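Local coordinates for Lin0012 protein (PDB 3K17) that probably catalyses the ATP-dependent phosphorylation of phosphomevalonate in the mevalonate route to isopentenyl diphosphate, as a member of the GHMP kinase family, at residues L51-P54 with H55-N58; S140-K143 with K144-A148; E253-K256 with Q257-Q260. All coordinates share one frame; numbering follows the deposited sequence.

Interaction 1: L51-P54 with H55-N58; sequences LWIP and HYEN
The ring of Tyr56 meets Ile53 at its edge: CD1 of Ile53 lies near the ring plane, 3.7 Å from Tyr56 CD2. Over one face of the same ring stands the imidazole of His55, with ND1 3.6 Å above the plane and close to the centre. His55 in turn presents its own edge, with Tyr56 CD1 in the imidazole plane. Outside the segment, Trp75 stacks on Tyr56 and His74 on His55, while Tyr56 OH is hydrogen-bonded to His74 N. The indole of Trp52 has a different neighbour, the carbonyl of Glu57, whose O comes obliquely to 3.5 Å from CZ3; Trp52 NE1 is hydrogen-bonded to Glu50 OE1.

The backbone explains why residues three apart touch. Directly after strand 50-52, Ile53 to Tyr56 form a type I beta turn, closed by Tyr56 N donating to Ile53 O at 3.2 Å. This bond is bent (137° at the hydrogen), and the donor stands above the carbonyl plane. With CG1 of Ile53 between its backbone N and carbonyl carbon (chi1 61°), the side chain extends alongside the tyrosine, both pointing the same way. Ile53 also touches Thr78 of helix 76-91, and Pro54 touches Ile103 and Thr105 of strand 99-105.

One water bridges the backbone beside the turn. It accepts from Ile53 N at 2.9 Å and is placed to donate to Tyr56 O and Asn58 O. Because acceptors outnumber its protons, those donations are probably shared. The chemistry thus divides: aromatic and aliphatic carbon packs on one flank, while a single bent bond and a bridging water tie together the backbone of a surface type I turn.

Interaction 2: S140-K143 with K144-A148; sequences SMLK and KFKLA
Lys144 folds back over Ser140 and Met141 in the opening turn of helix 141-156, an N-capped alpha-helix within the N-terminal GHMP kinase family region. Its CB sits 3.5 Å from Met141 O. One atom on, CG is nearer a carbonyl still, 3.3 Å from Ser140 O, because chi1 (-64°) sets it anti to its own carbonyl carbon and so leads it back along the first turn. CD continues past the same oxygen. A bend at chi3 (-70°) then brings CE to 3.9 Å from Met141 CA, and NZ finishes on Asn129 OD1 of helix 119-135, whose residues Ile128 and Met132 also touch the lysine stem.

Ser140 supplies the cap. Its OG accepts from Lys143 N at 3.1 Å, the capping bond, which supplements a weak bond from the same amide to Ser140 O, while that carbonyl also takes the hydrogen of Lys144 N. The regular i to i+4 ladder follows, from Phe145 to Met141, Lys146 to Leu142 and Leu147 to Lys143.

Phe145 touches Ile164 of helix 162-169, and Leu147 rests on Leu192 and Met196. The ammonium groups of Lys143 and Lys146 are 5.7 Å apart, NZ to NZ, yet both find backbone oxygen at and just past the end of helix 192-197, Lys143 NZ on Met196 O and Lys146 NZ on Glu198 O, carbonyls that would tend to offset the like charges, and Lys146 adds a cation-pi contact with Trp200. The extended chain of Lys146 slants across Leu142, with CE 4.2 Å from Leu142 CG.

Interaction 3: E253-K256 with Q257-Q260; sequences EIMK and QIIQ
Ile258 N donates to Ile254 O at 2.9 Å in a nearly straight bond (171° at the hydrogen), the donor lying almost along the C=O axis. The adjoining step, Ile259 N to Met255 O, is equally short at 2.9 Å, and that second oxygen has aliphatic company as well. CG2 of Ile258 is 3.0 Å from Met255 O, an approach short enough to be partly a model error, and CG1 of Ile259 flanks the same atom at 3.2 Å.

The torsions account for this crowding. In Ile258, CG1 is swung opposite the backbone N (chi1 -164°), which places CG2 between N and the carbonyl carbon, facing the preceding turn. In Ile259, CG1 is opposite the carbonyl carbon, which directs it back along the helix. Met255 and Ile258 then lie side by side, and the selenium of this selenomethionine, SE, is 4.1 Å from Ile258 CG2. Together they reach Ala18 of strand 7-18, while Ile258 and Ile259 press on Ile31 of strand 29-35.

On another flank, Ile254 and Gln257 touch Glu276 of helix 267-288. The stem of Gln257 runs back past Glu253, its CG 3.6 Å from Glu253 O, and the Glu253 carboxylate pairs with Arg250 one turn earlier. The whole lies in the second half of helix 241-264, an amphipathic alpha-helix packed between a neighbouring helix and a beta-sheet.

Read from the N terminus, the three contacts follow one another in series; none nests in or crosses another, and each joins residues three to five positions apart. Interaction 1 reverses the chain just beyond strand 50-52, lying against strand 99-105 and helix 76-91. Interaction 2 starts helix 141-156 and ties it to helices 119-135, 162-169 and 192-197. Interaction 3 lies in the second half of helix 241-264, joining helix 267-288 to strands 7-18 and 29-35. The first two contacts have centres about 25 Å apart. The last two are separated by about 27 Å, centre to centre. The first and last lie on opposite sides of the chain's centre. No pair touches.

Interaction 1: L51-P54 with H55-N58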
loop_
_atom_site.group_PDB
_atom_site.type_symbol
_atom_site.label_atom_id
_atom_site.label_comp_id
_atom_site.label_asym_id
_atom_site.label_seq_id
_atom_site.Cartn_x
_atom_site.Cartn_y
_atom_site.Cartn_z
ATOM N N LEU A 51 -17.509 10.409 22.757
ATOM C CA LEU A 51 -18.532 9.452 22.357
ATOM C C LEU A 51 -18.128 8.079 22.867
ATOM O O LEU A 51 -16.996 7.638 22.651
ATOM C CB LEU A 51 -18.690 9.392 20.831
ATOM C CG LEU A 51 -19.607 8.265 20.337
ATOM C CD1 LEU A 51 -21.031 8.459 20.886
ATOM C CD2 LEU A 51 -19.616 8.238 18.813
ATOM N N TRP A 52 -19.060 7.420 23.545
ATOM C CA TRP A 52 -18.846 6.080 24.070
ATOM C C TRP A 52 -19.948 5.201 23.492
ATOM O O TRP A 52 -21.119 5.592 23.513
ATOM C CB TRP A 52 -18.995 6.039 25.596
ATOM C CG TRP A 52 -18.094 6.933 26.375
ATOM C CD1 TRP A 52 -18.081 8.299 26.370
ATOM C CD2 TRP A 52 -17.116 6.525 27.339
ATOM N NE1 TRP A 52 -17.161 8.767 27.280
ATOM C CE2 TRP A 52 -16.555 7.699 27.888
ATOM C CE3 TRP A 52 -16.663 5.280 27.794
ATOM C CZ2 TRP A 52 -15.558 7.665 28.873
ATOM C CZ3 TRP A 52 -15.673 5.246 28.776
ATOM C CH2 TRP A 52 -15.134 6.434 29.303
ATOM N N ILE A 53 -19.583 4.038 22.965
ATOM C CA ILE A 53 -20.590 3.111 22.452
ATOM C C ILE A 53 -20.308 1.746 23.055
ATOM O O ILE A 53 -19.184 1.472 23.493
ATOM C CB ILE A 53 -20.607 3.036 20.909
ATOM C CG1 ILE A 53 -19.263 2.537 20.361
ATOM C CG2 ILE A 53 -20.939 4.401 20.347
ATOM C CD1 ILE A 53 -19.323 2.212 18.884
ATOM N N PRO A 54 -21.322 0.871 23.098
ATOM C CA PRO A 54 -21.155 -0.464 23.675
ATOM C C PRO A 54 -19.985 -1.285 23.168
ATOM O O PRO A 54 -19.312 -1.952 23.948
ATOM C CB PRO A 54 -22.495 -1.144 23.380
ATOM C CG PRO A 54 -23.462 0.018 23.334
ATOM C CD PRO A 54 -22.681 1.036 22.549
ATOM N N HIS A 55 -19.729 -1.245 21.871
ATOM C CA HIS A 55 -18.648 -2.057 21.337
ATOM C C HIS A 55 -17.248 -1.733 21.871
ATOM O O HIS A 55 -16.425 -2.634 22.032
ATOM C CB HIS A 55 -18.637 -1.993 19.810
ATOM C CG HIS A 55 -17.726 -3.000 19.179
ATOM N ND1 HIS A 55 -16.356 -2.844 19.133
ATOM C CD2 HIS A 55 -17.984 -4.205 18.616
ATOM C CE1 HIS A 55 -15.811 -3.907 18.570
ATOM N NE2 HIS A 55 -16.778 -4.749 18.248
ATOM N N TYR A 56 -16.976 -0.466 22.162
ATOM C CA TYR A 56 -15.645 -0.094 22.640
ATOM C C TYR A 56 -15.584 0.261 24.118
ATOM O O TYR A 56 -16.525 0.816 24.675
ATOM C CB TYR A 56 -15.114 1.072 21.811
ATOM C CG TYR A 56 -14.905 0.727 20.358
ATOM C CD1 TYR A 56 -13.826 -0.059 19.957
ATOM C CD2 TYR A 56 -15.793 1.179 19.381
ATOM C CE1 TYR A 56 -13.633 -0.387 18.622
ATOM C CE2 TYR A 56 -15.612 0.862 18.046
ATOM C CZ TYR A 56 -14.530 0.080 17.670
ATOM O OH TYR A 56 -14.339 -0.218 16.343
ATOM N N GLU A 57 -14.465 -0.065 24.754
ATOM C CA GLU A 57 -14.288 0.235 26.170
ATOM C C GLU A 57 -13.952 1.710 26.370
ATOM O O GLU A 57 -14.283 2.306 27.393
ATOM C CB GLU A 57 -13.156 -0.604 26.757
ATOM C CG GLU A 57 -12.991 -0.419 28.252
ATOM C CD GLU A 57 -11.579 -0.711 28.726
ATOM O OE1 GLU A 57 -11.013 -1.746 28.305
ATOM O OE2 GLU A 57 -11.036 0.091 29.525
ATOM N N ASN A 58 -13.273 2.296 25.396
ATOM C CA ASN A 58 -12.894 3.690 25.502
ATOM C C ASN A 58 -13.585 4.571 24.471
ATOM O O ASN A 58 -13.931 4.124 23.385
ATOM C CB ASN A 58 -11.374 3.824 25.377
ATOM C CG ASN A 58 -10.644 3.124 26.505
ATOM O OD1 ASN A 58 -9.948 2.139 26.290
ATOM N ND2 ASN A 58 -10.819 3.623 27.718
HETATM O O HOH W 1 -16.853 3.515 23.649
#

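Interaction 2: S140-K143 with K144-A148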
loop_
_atom_site.group_PDB
_atom_site.type_symbol
_atom_site.label_atom_id
_atom_site.label_comp_id
_atom_site.label_asym_id
_atom_site.label_seq_id
_atom_site.Cartn_x
_atom_site.Cartn_y
_atom_site.Cartn_z
ATOM N N SER A 140 -38.447 19.547 13.089
ATOM C CA SER A 140 -39.542 18.593 12.942
ATOM C C SER A 140 -39.057 17.152 12.982
ATOM O O SER A 140 -37.895 16.867 12.674
ATOM C CB SER A 140 -40.264 18.818 11.619
ATOM O OG SER A 140 -39.417 18.491 10.536
HETATM N N MSE A 141 -39.954 16.241 13.343
HETATM C CA MSE A 141 -39.588 14.833 13.401
HETATM C C MSE A 141 -39.262 14.303 12.011
HETATM O O MSE A 141 -38.407 13.428 11.856
HETATM C CB MSE A 141 -40.713 13.992 13.999
HETATM C CG MSE A 141 -40.305 12.536 14.197
HETATM SE SE MSE A 141 -41.608 11.518 15.164
HETATM C CE MSE A 141 -41.615 12.565 16.799
ATOM N N LEU A 142 -39.942 14.833 10.997
ATOM C CA LEU A 142 -39.703 14.385 9.631
ATOM C C LEU A 142 -38.310 14.785 9.151
ATOM O O LEU A 142 -37.667 14.040 8.415
ATOM C CB LEU A 142 -40.761 14.950 8.685
ATOM C CG LEU A 142 -40.526 14.684 7.198
ATOM C CD1 LEU A 142 -40.406 13.179 6.949
ATOM C CD2 LEU A 142 -41.680 15.280 6.387
ATOM N N LYS A 143 -37.848 15.964 9.549
ATOM C CA LYS A 143 -36.519 16.396 9.148
ATOM C C LYS A 143 -35.485 15.508 9.856
ATOM O O LYS A 143 -34.464 15.151 9.272
ATOM C CB LYS A 143 -36.291 17.872 9.493
ATOM C CG LYS A 143 -37.109 18.846 8.645
ATOM C CD LYS A 143 -36.773 20.302 8.986
ATOM C CE LYS A 143 -37.685 21.299 8.263
ATOM N NZ LYS A 143 -37.457 21.353 6.792
ATOM N N LYS A 144 -35.756 15.146 11.106
ATOM C CA LYS A 144 -34.842 14.277 11.845
ATOM C C LYS A 144 -34.795 12.903 11.175
ATOM O O LYS A 144 -33.739 12.277 11.092
ATOM C CB LYS A 144 -35.277 14.163 13.309
ATOM C CG LYS A 144 -35.206 15.500 14.042
ATOM C CD LYS A 144 -35.302 15.371 15.554
ATOM C CE LYS A 144 -36.696 14.961 16.006
ATOM N NZ LYS A 144 -36.770 14.876 17.489
ATOM N N PHE A 145 -35.934 12.436 10.673
ATOM C CA PHE A 145 -35.945 11.151 9.998
ATOM C C PHE A 145 -35.023 11.227 8.786
ATOM O O PHE A 145 -34.264 10.300 8.520
ATOM C CB PHE A 145 -37.344 10.776 9.508
ATOM C CG PHE A 145 -37.336 9.680 8.489
ATOM C CD1 PHE A 145 -37.155 8.352 8.874
ATOM C CD2 PHE A 145 -37.437 9.978 7.132
ATOM C CE1 PHE A 145 -37.073 7.340 7.922
ATOM C CE2 PHE A 145 -37.355 8.967 6.172
ATOM C CZ PHE A 145 -37.172 7.645 6.573
ATOM N N LYS A 146 -35.110 12.331 8.047
ATOM C CA LYS A 146 -34.292 12.523 6.855
ATOM C C LYS A 146 -32.793 12.509 7.177
ATOM O O LYS A 146 -32.006 11.933 6.440
ATOM C CB LYS A 146 -34.653 13.843 6.161
ATOM C CG LYS A 146 -36.039 13.881 5.523
ATOM C CD LYS A 146 -36.261 15.231 4.856
ATOM C CE LYS A 146 -37.646 15.353 4.238
ATOM N NZ LYS A 146 -37.829 16.698 3.611
ATOM N N LEU A 147 -32.400 13.169 8.260
ATOM C CA LEU A 147 -30.994 13.178 8.649
ATOM C C LEU A 147 -30.573 11.742 8.977
ATOM O O LEU A 147 -29.564 11.254 8.481
ATOM C CB LEU A 147 -30.786 14.070 9.876
ATOM C CG LEU A 147 -30.968 15.579 9.687
ATOM C CD1 LEU A 147 -30.956 16.268 11.045
ATOM C CD2 LEU A 147 -29.860 16.132 8.787
ATOM N N ALA A 148 -31.373 11.069 9.801
ATOM C CA ALA A 148 -31.092 9.700 10.210
ATOM C C ALA A 148 -31.087 8.727 9.032
ATOM O O ALA A 148 -30.258 7.805 8.976
ATOM C CB ALA A 148 -32.109 9.253 11.260
#

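Interaction 3: E253-K256 with Q257-Q260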
loop_
_atom_site.group_PDB
_atom_site.type_symbol
_atom_site.label_atom_id
_atom_site.label_comp_id
_atom_site.label_asym_id
_atom_site.label_seq_id
_atom_site.Cartn_x
_atom_site.Cartn_y
_atom_site.Cartn_z
ATOM N N GLU A 253 -50.317 -6.471 -2.889
ATOM C CA GLU A 253 -51.722 -6.823 -2.697
ATOM C C GLU A 253 -51.937 -7.058 -1.201
ATOM O O GLU A 253 -52.867 -6.526 -0.598
ATOM C CB GLU A 253 -52.076 -8.107 -3.471
ATOM C CG GLU A 253 -51.755 -8.074 -4.963
ATOM C CD GLU A 253 -52.226 -9.328 -5.708
ATOM O OE1 GLU A 253 -51.834 -10.453 -5.323
ATOM O OE2 GLU A 253 -52.987 -9.186 -6.689
ATOM N N ILE A 254 -51.047 -7.848 -0.606
ATOM C CA ILE A 254 -51.124 -8.177 0.814
ATOM C C ILE A 254 -51.007 -6.951 1.724
ATOM O O ILE A 254 -51.736 -6.835 2.714
ATOM C CB ILE A 254 -50.028 -9.209 1.187
ATOM C CG1 ILE A 254 -50.235 -10.491 0.369
ATOM C CG2 ILE A 254 -50.077 -9.519 2.687
ATOM C CD1 ILE A 254 -49.158 -11.544 0.562
HETATM N N MSE A 255 -50.088 -6.044 1.396
HETATM C CA MSE A 255 -49.893 -4.837 2.200
HETATM C C MSE A 255 -51.168 -4.006 2.246
HETATM O O MSE A 255 -51.550 -3.484 3.295
HETATM C CB MSE A 255 -48.753 -3.988 1.632
HETATM C CG MSE A 255 -47.376 -4.579 1.850
HETATM SE SE MSE A 255 -47.066 -5.020 3.713
HETATM C CE MSE A 255 -47.135 -6.938 3.536
ATOM N N LYS A 256 -51.818 -3.880 1.096
ATOM C CA LYS A 256 -53.060 -3.128 1.004
ATOM C C LYS A 256 -54.071 -3.735 1.978
ATOM O O LYS A 256 -54.738 -3.015 2.722
ATOM C CB LYS A 256 -53.596 -3.187 -0.429
ATOM C CG LYS A 256 -54.788 -2.281 -0.699
ATOM C CD LYS A 256 -55.102 -2.219 -2.191
ATOM C CE LYS A 256 -53.930 -1.631 -2.983
ATOM N NZ LYS A 256 -53.581 -0.244 -2.545
ATOM N N GLN A 257 -54.158 -5.063 1.975
ATOM C CA GLN A 257 -55.068 -5.792 2.856
ATOM C C GLN A 257 -54.757 -5.575 4.332
ATOM O O GLN A 257 -55.631 -5.211 5.126
ATOM C CB GLN A 257 -54.993 -7.291 2.564
ATOM C CG GLN A 257 -55.686 -7.737 1.287
ATOM C CD GLN A 257 -55.344 -9.173 0.926
ATOM O OE1 GLN A 257 -55.340 -10.059 1.785
ATOM N NE2 GLN A 257 -55.059 -9.411 -0.349
ATOM N N ILE A 258 -53.501 -5.798 4.701
ATOM C CA ILE A 258 -53.105 -5.646 6.088
ATOM C C ILE A 258 -53.327 -4.213 6.575
ATOM O O ILE A 258 -53.716 -3.999 7.722
ATOM C CB ILE A 258 -51.624 -6.099 6.291
ATOM C CG1 ILE A 258 -51.345 -6.309 7.779
ATOM C CG2 ILE A 258 -50.666 -5.067 5.708
ATOM C CD1 ILE A 258 -50.070 -7.094 8.058
ATOM N N ILE A 259 -53.095 -3.227 5.712
ATOM C CA ILE A 259 -53.325 -1.839 6.115
ATOM C C ILE A 259 -54.824 -1.660 6.386
ATOM O O ILE A 259 -55.222 -0.970 7.325
ATOM C CB ILE A 259 -52.857 -0.837 5.025
ATOM C CG1 ILE A 259 -51.323 -0.775 5.010
ATOM C CG2 ILE A 259 -53.424 0.558 5.308
ATOM C CD1 ILE A 259 -50.754 0.170 3.985
ATOM N N GLN A 260 -55.647 -2.293 5.557
ATOM C CA GLN A 260 -57.098 -2.239 5.727
ATOM C C GLN A 260 -57.417 -2.861 7.086
ATOM O O GLN A 260 -58.167 -2.297 7.883
ATOM C CB GLN A 260 -57.778 -3.044 4.621
ATOM C CG GLN A 260 -59.305 -3.082 4.695
ATOM C CD GLN A 260 -59.892 -3.999 3.643
ATOM O OE1 GLN A 260 -59.515 -3.936 2.474
ATOM N NE2 GLN A 260 -60.823 -4.856 4.051
#